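Local coordinates for protein beta-fructofuranosidase (Bifidobacterium adolescentis, PDB 6NOB) that probably hydrolyses terminal non-reducing beta-fructofuranoside residues of sugars such as sucrose, as a glycoside hydrolase of family 32, at residues Ala199-Asn207 and Asn212-Tyr220; Met534-Pro542 and Phe607-Leu616. All blocks are in the same frame, centred on the assembly; numbering follows the deposited sequence.

Contact 1 of 2, residues Ala199-Asn207 and Asn212-Tyr220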
loop_
_atom_site.group_PDB
_atom_site.type_symbol
_atom_site.label_atom_id
_atom_site.label_comp_id
_atom_site.label_asym_id
_atom_site.label_seq_id
_atom_site.Cartn_x
_atom_site.Cartn_y
_atom_site.Cartn_z
ATOM N N ALA A 199 -9.084 2.834 9.687
ATOM C CA ALA A 199 -10.176 2.085 10.299
ATOM C C ALA A 199 -10.109 2.152 11.819
ATOM O O ALA A 199 -9.028 2.083 12.410
ATOM C CB ALA A 199 -10.150 0.616 9.863
ATOM N N VAL A 200 -11.278 2.273 12.447
ATOM C CA VAL A 200 -11.415 2.193 13.897
ATOM C C VAL A 200 -12.551 1.226 14.205
ATOM O O VAL A 200 -13.696 1.461 13.799
ATOM C CB VAL A 200 -11.690 3.564 14.536
ATOM C CG1 VAL A 200 -11.801 3.428 16.050
ATOM C CG2 VAL A 200 -10.600 4.555 14.169
ATOM N N THR A 201 -12.236 0.139 14.911
ATOM C CA THR A 201 -13.254 -0.826 15.312
ATOM C C THR A 201 -14.039 -0.279 16.500
ATOM O O THR A 201 -13.452 0.145 17.501
ATOM C CB THR A 201 -12.621 -2.176 15.666
ATOM O OG1 THR A 201 -11.740 -2.024 16.787
ATOM C CG2 THR A 201 -11.842 -2.736 14.482
ATOM N N VAL A 202 -15.369 -0.283 16.385
ATOM C CA VAL A 202 -16.250 0.323 17.375
ATOM C C VAL A 202 -17.347 -0.669 17.750
ATOM O O VAL A 202 -17.586 -1.660 17.061
ATOM C CB VAL A 202 -16.875 1.643 16.873
ATOM C CG1 VAL A 202 -15.795 2.678 16.595
ATOM C CG2 VAL A 202 -17.718 1.392 15.631
ATOM N N ASP A 203 -18.021 -0.380 18.865
ATOM C CA ASP A 203 -19.199 -1.135 19.263
ATOM C C ASP A 203 -20.437 -0.511 18.614
ATOM O O ASP A 203 -20.334 0.352 17.739
ATOM C CB ASP A 203 -19.296 -1.220 20.790
ATOM C CG ASP A 203 -19.548 0.132 21.460
ATOM O OD1 ASP A 203 -19.763 1.149 20.765
ATOM O OD2 ASP A 203 -19.529 0.170 22.710
ATOM N N GLU A 204 -21.626 -0.934 19.044
ATOM C CA GLU A 204 -22.851 -0.468 18.402
ATOM C C GLU A 204 -23.173 0.990 18.718
ATOM O O GLU A 204 -24.011 1.580 18.027
ATOM C CB GLU A 204 -24.027 -1.367 18.795
ATOM C CG GLU A 204 -24.644 -1.062 20.150
ATOM C CD GLU A 204 -24.067 -1.913 21.270
ATOM O OE1 GLU A 204 -22.910 -2.368 21.141
ATOM O OE2 GLU A 204 -24.776 -2.129 22.278
ATOM N N HIS A 205 -22.531 1.585 19.724
ATOM C CA HIS A 205 -22.701 3.002 20.026
ATOM C C HIS A 205 -21.497 3.832 19.590
ATOM O O HIS A 205 -21.343 4.974 20.035
ATOM C CB HIS A 205 -22.973 3.200 21.518
ATOM C CG HIS A 205 -24.170 2.451 22.017
ATOM N ND1 HIS A 205 -24.078 1.433 22.941
ATOM C CD2 HIS A 205 -25.485 2.568 21.716
ATOM C CE1 HIS A 205 -25.284 0.957 23.191
ATOM N NE2 HIS A 205 -26.155 1.628 22.459
ATOM N N ASP A 206 -20.641 3.271 18.732
ATOM C CA ASP A 206 -19.457 3.923 18.178
ATOM C C ASP A 206 -18.369 4.179 19.217
ATOM O O ASP A 206 -17.494 5.025 19.003
ATOM C CB ASP A 206 -19.819 5.229 17.456
ATOM C CG ASP A 206 -20.558 4.988 16.152
ATOM O OD1 ASP A 206 -19.974 4.363 15.243
ATOM O OD2 ASP A 206 -21.727 5.410 16.040
ATOM N N ASN A 207 -18.394 3.466 20.342
ATOM C CA ASN A 207 -17.257 3.491 21.257
ATOM C C ASN A 207 -16.122 2.652 20.681
ATOM O O ASN A 207 -16.338 1.483 20.345
ATOM C CB ASN A 207 -17.629 2.941 22.629
ATOM C CG ASN A 207 -18.686 3.760 23.319
ATOM O OD1 ASN A 207 -18.447 4.905 23.702
ATOM N ND2 ASN A 207 -19.860 3.169 23.512
ATOM N N ASN A 212 -11.906 -7.834 18.314
ATOM C CA ASN A 212 -12.662 -9.068 18.504
ATOM C C ASN A 212 -14.001 -8.823 19.183
ATOM O O ASN A 212 -14.930 -9.616 18.998
ATOM C CB ASN A 212 -11.836 -10.081 19.300
ATOM C CG ASN A 212 -10.962 -10.951 18.408
ATOM O OD1 ASN A 212 -10.773 -10.657 17.225
ATOM N ND2 ASN A 212 -10.428 -12.028 18.971
ATOM N N GLU A 213 -14.127 -7.734 19.938
ATOM C CA GLU A 213 -15.367 -7.378 20.613
ATOM C C GLU A 213 -16.201 -6.378 19.829
ATOM O O GLU A 213 -17.274 -5.985 20.301
ATOM C CB GLU A 213 -15.064 -6.794 21.993
ATOM C CG GLU A 213 -13.925 -7.470 22.730
ATOM C CD GLU A 213 -13.597 -6.778 24.039
ATOM O OE1 GLU A 213 -12.423 -6.829 24.461
ATOM O OE2 GLU A 213 -14.514 -6.176 24.641
ATOM N N ALA A 214 -15.734 -5.949 18.660
ATOM C CA ALA A 214 -16.375 -4.861 17.943
ATOM C C ALA A 214 -17.645 -5.330 17.238
ATOM O O ALA A 214 -17.838 -6.516 16.953
ATOM C CB ALA A 214 -15.411 -4.244 16.927
ATOM N N ASN A 215 -18.520 -4.364 16.957
ATOM C CA ASN A 215 -19.737 -4.609 16.199
ATOM C C ASN A 215 -19.676 -4.083 14.776
ATOM O O ASN A 215 -20.497 -4.495 13.950
ATOM C CB ASN A 215 -20.942 -3.977 16.910
ATOM C CG ASN A 215 -21.314 -4.711 18.178
ATOM O OD1 ASN A 215 -21.142 -4.194 19.283
ATOM N ND2 ASN A 215 -21.822 -5.930 18.027
ATOM N N ALA A 216 -18.731 -3.195 14.474
ATOM C CA ALA A 216 -18.596 -2.629 13.141
ATOM C C ALA A 216 -17.206 -2.025 13.001
ATOM O O ALA A 216 -16.530 -1.737 13.993
ATOM C CB ALA A 216 -19.667 -1.568 12.865
ATOM N N ILE A 217 -16.788 -1.850 11.751
ATOM C CA ILE A 217 -15.586 -1.094 11.413
ATOM C C ILE A 217 -16.023 0.299 10.991
ATOM O O ILE A 217 -16.825 0.447 10.060
ATOM C CB ILE A 217 -14.783 -1.764 10.286
ATOM C CG1 ILE A 217 -14.477 -3.225 10.597
ATOM C CG2 ILE A 217 -13.495 -0.995 10.023
ATOM C CD1 ILE A 217 -13.916 -3.976 9.400
ATOM N N ARG A 218 -15.502 1.321 11.658
ATOM C CA ARG A 218 -15.679 2.692 11.207
ATOM C C ARG A 218 -14.457 3.111 10.403
ATOM O O ARG A 218 -13.323 3.010 10.884
ATOM C CB ARG A 218 -15.901 3.659 12.372
ATOM C CG ARG A 218 -16.111 5.094 11.900
ATOM C CD ARG A 218 -16.776 5.975 12.948
ATOM N NE ARG A 218 -18.160 5.593 13.221
ATOM C CZ ARG A 218 -19.183 5.834 12.406
ATOM N NH1 ARG A 218 -18.984 6.446 11.243
ATOM N NH2 ARG A 218 -20.407 5.455 12.749
ATOM N N LEU A 219 -14.691 3.574 9.183
ATOM C CA LEU A 219 -13.628 4.022 8.300
ATOM C C LEU A 219 -13.664 5.534 8.182
ATOM O O LEU A 219 -14.740 6.138 8.158
ATOM C CB LEU A 219 -13.760 3.377 6.921
ATOM C CG LEU A 219 -13.720 1.863 7.113
ATOM C CD1 LEU A 219 -14.950 1.200 6.519
ATOM C CD2 LEU A 219 -12.436 1.281 6.554
ATOM N N TYR A 220 -12.480 6.138 8.145
ATOM C CA TYR A 220 -12.308 7.555 7.850
ATOM C C TYR A 220 -11.429 7.651 6.612
ATOM O O TYR A 220 -10.303 7.147 6.616
ATOM C CB TYR A 220 -11.665 8.297 9.025
ATOM C CG TYR A 220 -12.510 8.337 10.279
ATOM C CD1 TYR A 220 -13.382 9.394 10.512
ATOM C CD2 TYR A 220 -12.427 7.330 11.235
ATOM C CE1 TYR A 220 -14.155 9.445 11.655
ATOM C CE2 TYR A 220 -13.199 7.371 12.385
ATOM C CZ TYR A 220 -14.060 8.433 12.588
ATOM O OH TYR A 220 -14.832 8.491 13.727
#
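Arg218 leaves its strand with CG trans to the backbone N (chi1 -179°) and then bends at chi3 (-67°), which brings the NE and NH2 edge of its guanidinium onto the carboxylate of Asp206. Both nitrogens grip one oxygen: Arg218 NH2 lies 2.8 Å and Arg218 NE 3.0 Å from Asp206 OD1. The oxygen sits in the guanidinium plane but is approached from above one face of its own carboxylate, with the two planes 57° apart. This salt bridge ties the turn back to the strand. Asp203 opens that type I turn and forms an Asx turn, its OD1 accepting from His205 N at 3.0 Å and from Asn207 N on the opposite face of the carboxylate.

The backbones form an antiparallel hairpin. Val200 and Arg218 exchange two bonds, Val200 N reaching Arg218 O at 2.7 Å and Arg218 N reaching Val200 O at 2.8 Å. Farther along, Val202 O accepts from both Asn215 N (2.9 Å) and Ala216 N (3.2 Å), the signature of a classic beta bulge. Ala199 CB meets Ile217 CG2 at 3.7 Å on the sheet face that also carries Thr201.

In this four-stranded antiparallel sheet, a blade of the family's five-bladed propeller, strand 235-243 flanks 216-227; Cys136 and Phe138 of strand 127-138 pack on the Ala199-Ile217 face, and Val272 of strand 268-273 touches Val200 and Tyr220.

Contact 2 of 2, residues Met534-Pro542 and Phe607-Leu616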
loop_
_atom_site.group_PDB
_atom_site.type_symbol
_atom_site.label_atom_id
_atom_site.label_comp_id
_atom_site.label_asym_id
_atom_site.label_seq_id
_atom_site.Cartn_x
_atom_site.Cartn_y
_atom_site.Cartn_z
ATOM N N MET A 534 26.453 -10.146 -2.249
ATOM C CA MET A 534 25.403 -11.158 -2.301
ATOM C C MET A 534 24.594 -10.946 -3.573
ATOM O O MET A 534 23.846 -9.969 -3.681
ATOM C CB MET A 534 24.503 -11.093 -1.064
ATOM C CG MET A 534 25.116 -11.703 0.191
ATOM S SD MET A 534 24.119 -11.433 1.674
ATOM C CE MET A 534 22.692 -12.460 1.327
ATOM N N VAL A 535 24.749 -11.851 -4.538
ATOM C CA VAL A 535 23.947 -11.830 -5.758
ATOM C C VAL A 535 22.582 -12.425 -5.424
ATOM O O VAL A 535 22.466 -13.623 -5.160
ATOM C CB VAL A 535 24.627 -12.604 -6.892
ATOM C CG1 VAL A 535 23.727 -12.656 -8.119
ATOM C CG2 VAL A 535 25.975 -11.982 -7.230
ATOM N N LEU A 536 21.546 -11.587 -5.431
ATOM C CA LEU A 536 20.219 -12.033 -5.025
ATOM C C LEU A 536 19.388 -12.543 -6.198
ATOM O O LEU A 536 18.653 -13.525 -6.051
ATOM C CB LEU A 536 19.478 -10.895 -4.318
ATOM C CG LEU A 536 20.245 -10.148 -3.222
ATOM C CD1 LEU A 536 19.382 -9.050 -2.617
ATOM C CD2 LEU A 536 20.727 -11.109 -2.142
ATOM N N ALA A 537 19.485 -11.897 -7.357
ATOM C CA ALA A 537 18.690 -12.293 -8.510
ATOM C C ALA A 537 19.270 -11.667 -9.767
ATOM O O ALA A 537 19.968 -10.649 -9.717
ATOM C CB ALA A 537 17.221 -11.889 -8.349
ATOM N N LYS A 538 18.970 -12.301 -10.896
ATOM C CA LYS A 538 19.320 -11.795 -12.212
ATOM C C LYS A 538 18.072 -11.805 -13.081
ATOM O O LYS A 538 17.098 -12.509 -12.797
ATOM C CB LYS A 538 20.424 -12.631 -12.877
ATOM C CG LYS A 538 21.818 -12.400 -12.318
ATOM C CD LYS A 538 22.696 -13.631 -12.494
ATOM C CE LYS A 538 24.164 -13.247 -12.616
ATOM N NZ LYS A 538 25.073 -14.337 -12.154
ATOM N N GLY A 539 18.111 -11.020 -14.151
ATOM C CA GLY A 539 16.987 -10.959 -15.062
ATOM C C GLY A 539 17.241 -10.084 -16.269
ATOM O O GLY A 539 18.355 -10.046 -16.801
ATOM N N VAL A 540 16.212 -9.365 -16.703
ATOM C CA VAL A 540 16.280 -8.555 -17.912
ATOM C C VAL A 540 15.473 -7.283 -17.694
ATOM O O VAL A 540 14.378 -7.317 -17.124
ATOM C CB VAL A 540 15.770 -9.340 -19.139
ATOM C CG1 VAL A 540 15.333 -8.399 -20.241
ATOM C CG2 VAL A 540 16.846 -10.290 -19.652
ATOM N N ASN A 541 16.032 -6.154 -18.134
ATOM C CA ASN A 541 15.344 -4.870 -18.117
ATOM C C ASN A 541 14.140 -4.932 -19.047
ATOM O O ASN A 541 14.305 -5.062 -20.267
ATOM C CB ASN A 541 16.297 -3.748 -18.534
ATOM C CG ASN A 541 15.686 -2.367 -18.375
ATOM O OD1 ASN A 541 14.665 -2.050 -18.986
ATOM N ND2 ASN A 541 16.317 -1.532 -17.555
ATOM N N PRO A 542 12.917 -4.821 -18.519
ATOM C CA PRO A 542 11.725 -5.020 -19.360
ATOM C C PRO A 542 11.512 -3.942 -20.409
ATOM O O PRO A 542 10.600 -4.090 -21.232
ATOM C CB PRO A 542 10.577 -5.024 -18.343
ATOM C CG PRO A 542 11.089 -4.197 -17.210
ATOM C CD PRO A 542 12.564 -4.486 -17.128
ATOM N N PHE A 607 11.997 -5.973 -8.418
ATOM C CA PHE A 607 13.062 -6.409 -9.319
ATOM C C PHE A 607 12.623 -7.717 -9.961
ATOM O O PHE A 607 12.594 -8.753 -9.289
ATOM C CB PHE A 607 14.382 -6.579 -8.579
ATOM C CG PHE A 607 15.517 -6.989 -9.472
ATOM C CD1 PHE A 607 15.805 -8.329 -9.680
ATOM C CD2 PHE A 607 16.281 -6.035 -10.123
ATOM C CE1 PHE A 607 16.841 -8.708 -10.512
ATOM C CE2 PHE A 607 17.319 -6.408 -10.955
ATOM C CZ PHE A 607 17.600 -7.745 -11.150
ATOM N N GLN A 608 12.311 -7.674 -11.254
ATOM C CA GLN A 608 11.814 -8.847 -11.971
ATOM C C GLN A 608 12.958 -9.821 -12.225
ATOM O O GLN A 608 13.767 -9.630 -13.135
ATOM C CB GLN A 608 11.154 -8.430 -13.280
ATOM C CG GLN A 608 10.529 -9.583 -14.044
ATOM C CD GLN A 608 9.430 -10.271 -13.253
ATOM O OE1 GLN A 608 8.388 -9.679 -12.976
ATOM N NE2 GLN A 608 9.660 -11.528 -12.886
ATOM N N GLY A 609 13.029 -10.877 -11.419
ATOM C CA GLY A 609 13.950 -11.953 -11.706
ATOM C C GLY A 609 13.465 -12.817 -12.851
ATOM O O GLY A 609 12.291 -12.810 -13.223
ATOM N N ALA A 610 14.396 -13.569 -13.431
ATOM C CA ALA A 610 14.054 -14.438 -14.549
ATOM C C ALA A 610 13.046 -15.496 -14.115
ATOM O O ALA A 610 13.012 -15.919 -12.954
ATOM C CB ALA A 610 15.310 -15.105 -15.109
ATOM N N ASP A 611 12.204 -15.913 -15.058
ATOM C CA ASP A 611 11.249 -16.975 -14.779
ATOM C C ASP A 611 11.977 -18.299 -14.590
ATOM O O ASP A 611 13.064 -18.522 -15.131
ATOM C CB ASP A 611 10.224 -17.093 -15.907
ATOM C CG ASP A 611 8.894 -17.650 -15.430
ATOM O OD1 ASP A 611 8.508 -17.377 -14.271
ATOM O OD2 ASP A 611 8.232 -18.361 -16.212
ATOM N N GLY A 612 11.369 -19.184 -13.807
ATOM C CA GLY A 612 11.993 -20.456 -13.507
ATOM C C GLY A 612 12.817 -20.397 -12.239
ATOM O O GLY A 612 12.413 -19.762 -11.262
ATOM N N ASP A 613 13.979 -21.039 -12.244
ATOM C CA ASP A 613 14.800 -21.115 -11.046
ATOM C C ASP A 613 15.685 -19.882 -10.907
ATOM O O ASP A 613 16.105 -19.274 -11.895
ATOM C CB ASP A 613 15.666 -22.374 -11.070
ATOM C CG ASP A 613 14.856 -23.643 -10.878
ATOM O OD1 ASP A 613 13.671 -23.544 -10.496
ATOM O OD2 ASP A 613 15.410 -24.738 -11.117
ATOM N N GLY A 614 15.960 -19.517 -9.654
ATOM C CA GLY A 614 16.892 -18.465 -9.329
ATOM C C GLY A 614 18.175 -19.007 -8.725
ATOM O O GLY A 614 18.454 -20.207 -8.750
ATOM N N GLU A 615 18.964 -18.088 -8.171
ATOM C CA GLU A 615 20.234 -18.457 -7.564
ATOM C C GLU A 615 20.672 -17.361 -6.603
ATOM O O GLU A 615 20.575 -16.173 -6.919
ATOM C CB GLU A 615 21.316 -18.697 -8.624
ATOM C CG GLU A 615 22.743 -18.652 -8.089
ATOM C CD GLU A 615 23.747 -19.310 -9.021
ATOM O OE1 GLU A 615 23.632 -20.534 -9.252
ATOM O OE2 GLU A 615 24.655 -18.609 -9.514
ATOM N N LEU A 616 21.147 -17.775 -5.431
ATOM C CA LEU A 616 21.726 -16.882 -4.436
ATOM C C LEU A 616 23.217 -17.161 -4.337
ATOM O O LEU A 616 23.626 -18.318 -4.191
ATOM C CB LEU A 616 21.060 -17.072 -3.072
ATOM C CG LEU A 616 21.759 -16.416 -1.883
ATOM C CD1 LEU A 616 21.687 -14.897 -1.988
ATOM C CD2 LEU A 616 21.155 -16.900 -0.575
HETATM O O HOH W 1 17.634 -15.532 -8.005
HETATM O O HOH W 2 14.748 -7.282 -14.092
HETATM O O HOH W 3 13.446 -10.280 -16.020
#
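Met534 CE touches Leu616 CD1 at 4.2 Å where neighbouring strands of a sheet in the C-terminal beta-sandwich run antiparallel, the directions of 534-540 and 614-616 lying 166° apart. Val535 O receives a CA-H...O contact from Leu616 CA, 3.4 Å away. Leu536 lies beside Leu616, pointing the same way, with Leu536 CD2 3.9 Å from Leu616 CD1. The Leu536 carbonyl is linked to the partner strand through water 1, which accepts from Glu615 N and hydrogen-bonds Leu536 O at 3.0 Å; Tyr520 OH also bonds that oxygen. On the strand's other side, Leu536 and Ala537 together face Leu550 of strand 547-555, a classic beta bulge.

With chi1 at -178°, Phe607 swings its ring away from its own backbone N and over to Ala537, Phe607 CE1 ending 3.9 Å from Ala537 CB. Lys538 O accepts the one direct hydrogen bond between the segments, from Ala610 N at 3.0 Å and in the carbonyl plane. Past Gly539, waters replace direct pairing: water 3 accepts from Val540 N, and water 2 donates to Val540 O. Both also donate to Gln608 O, and water 2 stands above one face of the Phe607 ring, offset toward its rim.

In the fold
After the two small N-terminal sheets, the chain enters the propeller, where contact 1 joins consecutive strands of one blade and closes a short loop, with four residues between its segments. The remaining blades follow until strand 468-481 pairs in parallel with 127-138, bringing late and early parts of the chain side by side. Helix 491-497 then leads into the sandwich. Contact 2 closes a much longer loop of 64 intervening residues, tying strand 532-540 to the crossing from strand 601-606 of one sheet to 614-620 of the other. The contacts are in series, neither nested nor crossed. The centres of contact 1 and contact 2 lie about 44 Å apart, on opposite sides of the chain's centre.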